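Local coordinates for protein albumin-1 (Psophocarpus tetragonolobus, PDB 1WBA) that serves as a 2S storage albumin of the seed and belongs to the Kunitz-type protease inhibitor family of legumes, at residues 85-90 / 104-109; 32-35 / 39-42; 90-95 / 130-135. All coordinates share one frame; numbering follows the deposited sequence.

Overall arrangement
Read from the N terminus, albumin-1 illustrates how a beta-trefoil is tied together at several ranges. Contact 2 comes first and closes a short loop, folding 39-42 back beside the end of strand 30-33 before strand 45-48. Contact 1 opens in the loop before strand 92-97 and closes at the end of strand 103-106, tying the two ends of that hairpin. Contact 3 begins at Asp90, where the first segment of contact 1 ends, touches through strand 92-97 and reaches strand 130-136, so the two cross along the chain. Contacts 1 and 2 touch through Val32, packing on His87 and Leu106, whereas contact 3 lies near the chain's centre, about 19 Å from contact 2, centre to centre.

Contact 1: 85-90 / 104-109; sequences DPHKGD and LKLAGR
Leu106 packs through one branch against both His87 and Asp90, and this van der Waals corner is the compact part. Its CD1 lies 3.9 Å from His87 ND1, approaching the imidazole obliquely, and the two side chains cross at about a right angle. The same methyl touches Asp90 OD2, while CD2 rests on Asp90 CB, so the two methyls lie along the acid from CB to its carboxylate.

The solvent side is looser and polar. Arg109, bent at chi2 and chi3, folds back so that NH1 reaches Asp90 OD1 at 3.2 Å in a fairly straight salt bridge (161°). The oxygen lies close to the guanidinium plane, yet the nitrogen stands 55° out of the carboxylate plane. NH1 also donates to Ala107 O at 3.0 Å, and water 1 donates to that carbonyl and to OD1, closing a small polar ring. Leu106 CB backs one guanidinium face.

A type II turn from His87 to Asp90, with Gly89 at its positive-phi position, presents both acid and imidazole. Around this corner, strands 30-33 and 78-82 contribute Val32 and Phe82, which both pack on His87 and Leu106, while strand 92-97 pairs with 103-106 through Ser93 and Lys105.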
loop_
_atom_site.group_PDB
_atom_site.type_symbol
_atom_site.label_atom_id
_atom_site.label_comp_id
_atom_site.label_asym_id
_atom_site.label_seq_id
_atom_site.Cartn_x
_atom_site.Cartn_y
_atom_site.Cartn_z
ATOM N N ASP A 85 -13.070 -10.039 1.019
ATOM C CA ASP A 85 -12.867 -11.155 0.119
ATOM C C ASP A 85 -12.552 -10.465 -1.201
ATOM O O ASP A 85 -13.012 -9.342 -1.439
ATOM C CB ASP A 85 -14.153 -11.973 -0.015
ATOM C CG ASP A 85 -14.542 -12.671 1.279
ATOM O OD1 ASP A 85 -13.678 -13.279 1.946
ATOM O OD2 ASP A 85 -15.736 -12.621 1.622
ATOM N N PRO A 86 -11.838 -11.146 -2.109
ATOM C CA PRO A 86 -11.303 -12.504 -2.013
ATOM C C PRO A 86 -9.974 -12.669 -1.270
ATOM O O PRO A 86 -9.473 -13.783 -1.145
ATOM C CB PRO A 86 -11.166 -12.895 -3.475
ATOM C CG PRO A 86 -10.741 -11.616 -4.102
ATOM C CD PRO A 86 -11.628 -10.594 -3.458
ATOM N N HIS A 87 -9.419 -11.581 -0.750
ATOM C CA HIS A 87 -8.127 -11.650 -0.079
ATOM C C HIS A 87 -8.193 -11.166 1.350
ATOM O O HIS A 87 -7.261 -10.539 1.843
ATOM C CB HIS A 87 -7.101 -10.818 -0.847
ATOM C CG HIS A 87 -7.071 -11.111 -2.312
ATOM N ND1 HIS A 87 -6.566 -12.287 -2.826
ATOM C CD2 HIS A 87 -7.544 -10.414 -3.370
ATOM C CE1 HIS A 87 -6.735 -12.306 -4.137
ATOM N NE2 HIS A 87 -7.328 -11.175 -4.491
ATOM N N LYS A 88 -9.268 -11.523 2.036
ATOM C CA LYS A 88 -9.459 -11.111 3.405
ATOM C C LYS A 88 -8.308 -11.555 4.280
ATOM O O LYS A 88 -7.995 -12.737 4.382
ATOM C CB LYS A 88 -10.781 -11.664 3.934
ATOM C CG LYS A 88 -11.340 -10.917 5.136
ATOM C CD LYS A 88 -12.816 -11.265 5.353
ATOM C CE LYS A 88 -12.993 -12.750 5.688
ATOM N NZ LYS A 88 -14.428 -13.217 5.737
ATOM N N GLY A 89 -7.647 -10.584 4.884
ATOM C CA GLY A 89 -6.544 -10.897 5.757
ATOM C C GLY A 89 -5.184 -10.962 5.097
ATOM O O GLY A 89 -4.197 -10.981 5.812
ATOM N N ASP A 90 -5.105 -10.994 3.767
ATOM C CA ASP A 90 -3.797 -11.042 3.106
ATOM C C ASP A 90 -3.047 -9.748 3.398
ATOM O O ASP A 90 -3.582 -8.658 3.236
ATOM C CB ASP A 90 -3.930 -11.265 1.596
ATOM C CG ASP A 90 -4.182 -12.716 1.249
ATOM O OD1 ASP A 90 -3.489 -13.597 1.803
ATOM O OD2 ASP A 90 -5.076 -12.985 0.429
ATOM N N LEU A 104 5.327 -4.789 -4.647
ATOM C CA LEU A 104 4.352 -5.283 -3.676
ATOM C C LEU A 104 3.697 -6.600 -4.094
ATOM O O LEU A 104 3.181 -6.733 -5.203
ATOM C CB LEU A 104 3.268 -4.241 -3.377
ATOM C CG LEU A 104 3.697 -2.862 -2.873
ATOM C CD1 LEU A 104 2.497 -2.171 -2.260
ATOM C CD2 LEU A 104 4.780 -2.984 -1.853
ATOM N N LYS A 105 3.717 -7.564 -3.183
ATOM C CA LYS A 105 3.133 -8.871 -3.421
ATOM C C LYS A 105 2.367 -9.281 -2.174
ATOM O O LYS A 105 2.597 -8.741 -1.079
ATOM C CB LYS A 105 4.237 -9.916 -3.646
ATOM C CG LYS A 105 5.182 -9.666 -4.826
ATOM C CD LYS A 105 4.489 -9.943 -6.152
ATOM C CE LYS A 105 5.517 -10.171 -7.271
ATOM N NZ LYS A 105 4.822 -10.293 -8.587
ATOM N N LEU A 106 1.457 -10.233 -2.330
ATOM C CA LEU A 106 0.735 -10.753 -1.175
ATOM C C LEU A 106 1.816 -11.478 -0.357
ATOM O O LEU A 106 2.684 -12.153 -0.921
ATOM C CB LEU A 106 -0.353 -11.739 -1.603
ATOM C CG LEU A 106 -1.558 -11.143 -2.337
ATOM C CD1 LEU A 106 -2.641 -12.197 -2.421
ATOM C CD2 LEU A 106 -2.080 -9.910 -1.616
ATOM N N ALA A 107 1.793 -11.283 0.956
ATOM C CA ALA A 107 2.779 -11.884 1.845
ATOM C C ALA A 107 2.626 -13.386 2.001
ATOM O O ALA A 107 1.523 -13.919 1.860
ATOM C CB ALA A 107 2.699 -11.232 3.214
ATOM N N GLY A 108 3.744 -14.042 2.301
ATOM C CA GLY A 108 3.763 -15.471 2.553
ATOM C C GLY A 108 3.793 -16.395 1.370
ATOM O O GLY A 108 3.598 -17.590 1.536
ATOM N N ARG A 109 4.050 -15.855 0.190
ATOM C CA ARG A 109 4.084 -16.663 -1.025
ATOM C C ARG A 109 5.504 -16.725 -1.587
ATOM O O ARG A 109 5.989 -17.797 -1.927
ATOM C CB ARG A 109 3.118 -16.098 -2.074
ATOM C CG ARG A 109 1.783 -15.597 -1.524
ATOM C CD ARG A 109 0.938 -16.713 -0.936
ATOM N NE ARG A 109 -0.485 -16.532 -1.235
ATOM C CZ ARG A 109 -1.322 -15.731 -0.572
ATOM N NH1 ARG A 109 -0.905 -15.004 0.463
ATOM N NH2 ARG A 109 -2.594 -15.656 -0.955
HETATM O O HOH W 1 -0.715 -12.730 3.149
#

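Contact 2: 32-35 / 39-42; sequences VVAT and NPED
Ala34 sets its methyl over one face of the flat Asn39-Pro40 peptide group, with CB 3.4 Å from Asn39 O and 3.6 Å from Asn39 C. The opposite face of that peptide is taken by the side chain of Asn39 itself. With CG anti to the backbone nitrogen (chi1 177°) and the amide oxygen turned forward over its own carbonyl carbon, toward Glu41 N, Asn39 OD1 comes to 2.8 Å from Asn39 C. The peptide is thus sandwiched between a methyl from the first segment and an amide oxygen of its own residue. From its own face the Ala34 CB methyl also meets Pro40 CA at 3.6 Å, whereas the proline ring itself stands farther off, with CD 4.4 Å from Ala34 CB.

Two bonds shape the turn that offers this surface. Glu41 N donates to Asn39 OD1 at 2.8 Å, nearly straight at the hydrogen (166°), although the donor stands 57° out of the plane of the side-chain amide. Asp42 N in turn donates to Asn39 O, closing the type I turn. Water 2 donates to Pro40 O and accepts only a weak bond from Ala34 N, so it bridges the two segments without holding them firmly.

Further in, Val33 pairs through its backbone with Ser45, Thr35 OG1 bonds to Ser45 OG, and Glu38 accepts from Thr35 N. The intervening loop is therefore fastened close to the strands it connects. The arrangement combines an Asx turn with a type I beta turn, built on an Asn-Pro sequence, in the loop that joins antiparallel strands 30-33 and 45-48 at the surface of the beta-trefoil.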
loop_
_atom_site.group_PDB
_atom_site.type_symbol
_atom_site.label_atom_id
_atom_site.label_comp_id
_atom_site.label_asym_id
_atom_site.label_seq_id
_atom_site.Cartn_x
_atom_site.Cartn_y
_atom_site.Cartn_z
ATOM N N VAL A 32 -5.574 -6.933 -7.037
ATOM C CA VAL A 32 -4.630 -8.033 -6.914
ATOM C C VAL A 32 -4.854 -8.881 -8.169
ATOM O O VAL A 32 -5.965 -9.346 -8.425
ATOM C CB VAL A 32 -4.867 -8.877 -5.639
ATOM C CG1 VAL A 32 -3.803 -9.943 -5.532
ATOM C CG2 VAL A 32 -4.810 -8.007 -4.398
ATOM N N VAL A 33 -3.810 -9.008 -8.982
ATOM C CA VAL A 33 -3.862 -9.762 -10.237
ATOM C C VAL A 33 -2.568 -10.545 -10.408
ATOM O O VAL A 33 -1.622 -10.388 -9.640
ATOM C CB VAL A 33 -4.008 -8.829 -11.494
ATOM C CG1 VAL A 33 -5.282 -8.016 -11.428
ATOM C CG2 VAL A 33 -2.807 -7.887 -11.638
ATOM N N ALA A 34 -2.543 -11.428 -11.394
ATOM C CA ALA A 34 -1.342 -12.190 -11.677
ATOM C C ALA A 34 -0.558 -11.342 -12.669
ATOM O O ALA A 34 -1.147 -10.722 -13.559
ATOM C CB ALA A 34 -1.698 -13.501 -12.305
ATOM N N THR A 35 0.742 -11.210 -12.449
ATOM C CA THR A 35 1.597 -10.486 -13.378
ATOM C C THR A 35 2.694 -11.477 -13.774
ATOM O O THR A 35 2.888 -12.488 -13.101
ATOM C CB THR A 35 2.267 -9.218 -12.748
ATOM O OG1 THR A 35 3.084 -9.587 -11.626
ATOM C CG2 THR A 35 1.236 -8.205 -12.343
ATOM N N ASN A 39 -0.075 -17.327 -11.841
ATOM C CA ASN A 39 -1.309 -17.976 -12.273
ATOM C C ASN A 39 -2.467 -17.018 -12.019
ATOM O O ASN A 39 -2.622 -16.515 -10.906
ATOM C CB ASN A 39 -1.492 -19.263 -11.459
ATOM C CG ASN A 39 -2.795 -19.994 -11.763
ATOM O OD1 ASN A 39 -3.659 -19.522 -12.499
ATOM N ND2 ASN A 39 -2.946 -21.162 -11.153
ATOM N N PRO A 40 -3.281 -16.734 -13.053
ATOM C CA PRO A 40 -4.423 -15.822 -12.900
ATOM C C PRO A 40 -5.461 -16.283 -11.887
ATOM O O PRO A 40 -6.245 -15.475 -11.396
ATOM C CB PRO A 40 -4.990 -15.714 -14.321
ATOM C CG PRO A 40 -4.423 -16.922 -15.044
ATOM C CD PRO A 40 -3.048 -17.048 -14.472
ATOM N N GLU A 41 -5.490 -17.575 -11.584
ATOM C CA GLU A 41 -6.423 -18.075 -10.579
ATOM C C GLU A 41 -5.850 -17.890 -9.169
ATOM O O GLU A 41 -6.577 -17.989 -8.183
ATOM C CB GLU A 41 -6.725 -19.552 -10.808
ATOM C CG GLU A 41 -7.351 -19.817 -12.152
ATOM C CD GLU A 41 -7.762 -21.269 -12.343
ATOM O OE1 GLU A 41 -7.621 -22.078 -11.389
ATOM O OE2 GLU A 41 -8.240 -21.589 -13.455
ATOM N N ASP A 42 -4.551 -17.605 -9.084
ATOM C CA ASP A 42 -3.875 -17.403 -7.805
ATOM C C ASP A 42 -3.006 -16.135 -7.918
ATOM O O ASP A 42 -1.774 -16.200 -7.836
ATOM C CB ASP A 42 -3.007 -18.633 -7.505
ATOM C CG ASP A 42 -2.465 -18.659 -6.084
ATOM O OD1 ASP A 42 -3.047 -18.025 -5.174
ATOM O OD2 ASP A 42 -1.445 -19.340 -5.879
HETATM O O HOH W 2 -5.723 -12.683 -11.885
#

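Contact 3: 90-95 / 130-135; sequences DVWSVV and YKLLFC
Val94 places its CG2 methyl almost squarely over the ring of Phe134, the central contact between two strands that face each other across the interior of this beta-trefoil. The methyl stands 3.5 Å from the ring centroid and 11° off the ring normal, a CH-pi contact in which CG2 of Val94 is at 3.5 Å from CD1 of Phe134 and little farther from the other ring carbons. Phe134 reaches it because its CG is anti to the backbone nitrogen (chi1 177°), which carries the ring across toward the valine. With an alanine here, the Val94 methyl is likely to lose the ring face it rests on, and a gap would probably open in the core beside Phe118.

A second, lighter pair lies alongside. Leu132 CD1 meets the six-membered end of the Trp92 indole at its edge, 4.0 Å from CZ3, and the two side chains cross at about a right angle. Because Trp92 and Val94 are two residues apart, as are Leu132 and Phe134, each strand offers matching side chains to the other, and the contact is wholly apolar and buried.

The next shell sets these groups in place: Phe118 meets the Phe134 ring edge to face, Val114 touches both Phe134 and Val94, and Phe82 packs against Trp92. Beyond Phe134, Cys135 is joined to Cys141 by a disulfide. Strand 103-106 supports the valine from its own sheet, Leu104 CD2 lying 3.5 Å from Val94 CG2.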
loop_
_atom_site.group_PDB
_atom_site.type_symbol
_atom_site.label_atom_id
_atom_site.label_comp_id
_atom_site.label_asym_id
_atom_site.label_seq_id
_atom_site.Cartn_x
_atom_site.Cartn_y
_atom_site.Cartn_z
ATOM N N ASP A 90 -5.105 -10.994 3.767
ATOM C CA ASP A 90 -3.797 -11.042 3.106
ATOM C C ASP A 90 -3.047 -9.748 3.398
ATOM O O ASP A 90 -3.582 -8.658 3.236
ATOM C CB ASP A 90 -3.930 -11.265 1.596
ATOM C CG ASP A 90 -4.182 -12.716 1.249
ATOM O OD1 ASP A 90 -3.489 -13.597 1.803
ATOM O OD2 ASP A 90 -5.076 -12.985 0.429
ATOM N N VAL A 91 -1.794 -9.889 3.793
ATOM C CA VAL A 91 -0.965 -8.759 4.167
ATOM C C VAL A 91 -0.090 -8.268 3.027
ATOM O O VAL A 91 0.422 -9.064 2.242
ATOM C CB VAL A 91 -0.087 -9.168 5.386
ATOM C CG1 VAL A 91 0.877 -8.055 5.779
ATOM C CG2 VAL A 91 -0.988 -9.538 6.563
ATOM N N TRP A 92 0.095 -6.958 2.938
ATOM C CA TRP A 92 0.952 -6.389 1.896
ATOM C C TRP A 92 2.403 -6.662 2.273
ATOM O O TRP A 92 2.785 -6.534 3.444
ATOM C CB TRP A 92 0.780 -4.874 1.843
ATOM C CG TRP A 92 -0.514 -4.368 1.272
ATOM C CD1 TRP A 92 -1.707 -5.046 1.131
ATOM C CD2 TRP A 92 -0.716 -3.071 0.709
ATOM N NE1 TRP A 92 -2.630 -4.237 0.497
ATOM C CE2 TRP A 92 -2.052 -3.026 0.229
ATOM C CE3 TRP A 92 0.099 -1.942 0.558
ATOM C CZ2 TRP A 92 -2.583 -1.882 -0.389
ATOM C CZ3 TRP A 92 -0.426 -0.811 -0.060
ATOM C CH2 TRP A 92 -1.758 -0.792 -0.529
ATOM N N SER A 93 3.231 -6.982 1.291
ATOM C CA SER A 93 4.635 -7.227 1.574
ATOM C C SER A 93 5.457 -6.732 0.407
ATOM O O SER A 93 4.923 -6.488 -0.666
ATOM C CB SER A 93 4.902 -8.728 1.798
ATOM O OG SER A 93 4.887 -9.474 0.586
ATOM N N VAL A 94 6.750 -6.540 0.635
ATOM C CA VAL A 94 7.665 -6.121 -0.418
ATOM C C VAL A 94 8.588 -7.306 -0.712
ATOM O O VAL A 94 9.173 -7.898 0.196
ATOM C CB VAL A 94 8.473 -4.900 0.030
ATOM C CG1 VAL A 94 9.563 -4.559 -0.977
ATOM C CG2 VAL A 94 7.522 -3.714 0.196
ATOM N N VAL A 95 8.674 -7.681 -1.978
ATOM C CA VAL A 95 9.509 -8.800 -2.400
ATOM C C VAL A 95 10.605 -8.279 -3.330
ATOM O O VAL A 95 10.336 -7.485 -4.240
ATOM C CB VAL A 95 8.632 -9.863 -3.132
ATOM C CG1 VAL A 95 9.488 -10.987 -3.739
ATOM C CG2 VAL A 95 7.587 -10.433 -2.160
ATOM N N TYR A 130 -2.038 11.961 0.152
ATOM C CA TYR A 130 -0.880 11.326 0.764
ATOM C C TYR A 130 -0.107 10.432 -0.179
ATOM O O TYR A 130 -0.536 10.173 -1.291
ATOM C CB TYR A 130 -1.370 10.471 1.938
ATOM C CG TYR A 130 -1.995 11.319 2.990
ATOM C CD1 TYR A 130 -1.206 11.922 3.958
ATOM C CD2 TYR A 130 -3.352 11.615 2.954
ATOM C CE1 TYR A 130 -1.743 12.805 4.871
ATOM C CE2 TYR A 130 -3.915 12.505 3.869
ATOM C CZ TYR A 130 -3.098 13.097 4.824
ATOM O OH TYR A 130 -3.627 13.953 5.753
ATOM N N LYS A 131 1.048 9.971 0.280
ATOM C CA LYS A 131 1.867 9.035 -0.483
ATOM C C LYS A 131 2.275 7.974 0.516
ATOM O O LYS A 131 2.263 8.215 1.729
ATOM C CB LYS A 131 3.096 9.708 -1.093
ATOM C CG LYS A 131 4.082 10.226 -0.101
ATOM C CD LYS A 131 5.276 10.772 -0.813
ATOM C CE LYS A 131 6.167 11.492 0.153
ATOM N NZ LYS A 131 7.444 11.881 -0.494
ATOM N N LEU A 132 2.596 6.790 0.006
ATOM C CA LEU A 132 3.001 5.648 0.836
ATOM C C LEU A 132 4.495 5.395 0.664
ATOM O O LEU A 132 5.028 5.542 -0.430
ATOM C CB LEU A 132 2.202 4.400 0.431
ATOM C CG LEU A 132 0.674 4.477 0.543
ATOM C CD1 LEU A 132 0.047 3.172 0.051
ATOM C CD2 LEU A 132 0.256 4.750 1.969
ATOM N N LEU A 133 5.175 5.061 1.752
ATOM C CA LEU A 133 6.594 4.785 1.678
ATOM C C LEU A 133 6.815 3.423 2.310
ATOM O O LEU A 133 5.948 2.908 3.015
ATOM C CB LEU A 133 7.404 5.848 2.439
ATOM C CG LEU A 133 7.289 7.312 1.955
ATOM C CD1 LEU A 133 6.408 8.097 2.868
ATOM C CD2 LEU A 133 8.626 7.947 1.853
ATOM N N PHE A 134 7.932 2.801 1.981
ATOM C CA PHE A 134 8.276 1.530 2.587
ATOM C C PHE A 134 9.607 1.763 3.272
ATOM O O PHE A 134 10.568 2.244 2.668
ATOM C CB PHE A 134 8.385 0.387 1.573
ATOM C CG PHE A 134 8.803 -0.902 2.198
ATOM C CD1 PHE A 134 7.923 -1.607 3.005
ATOM C CD2 PHE A 134 10.092 -1.395 2.016
ATOM C CE1 PHE A 134 8.323 -2.790 3.635
ATOM C CE2 PHE A 134 10.496 -2.578 2.646
ATOM C CZ PHE A 134 9.612 -3.270 3.455
ATOM N N CYS A 135 9.653 1.413 4.544
ATOM C CA CYS A 135 10.847 1.618 5.341
ATOM C C CYS A 135 11.377 0.286 5.803
ATOM O O CYS A 135 10.882 -0.292 6.760
ATOM C CB CYS A 135 10.515 2.500 6.553
ATOM S SG CYS A 135 9.870 4.160 6.116
#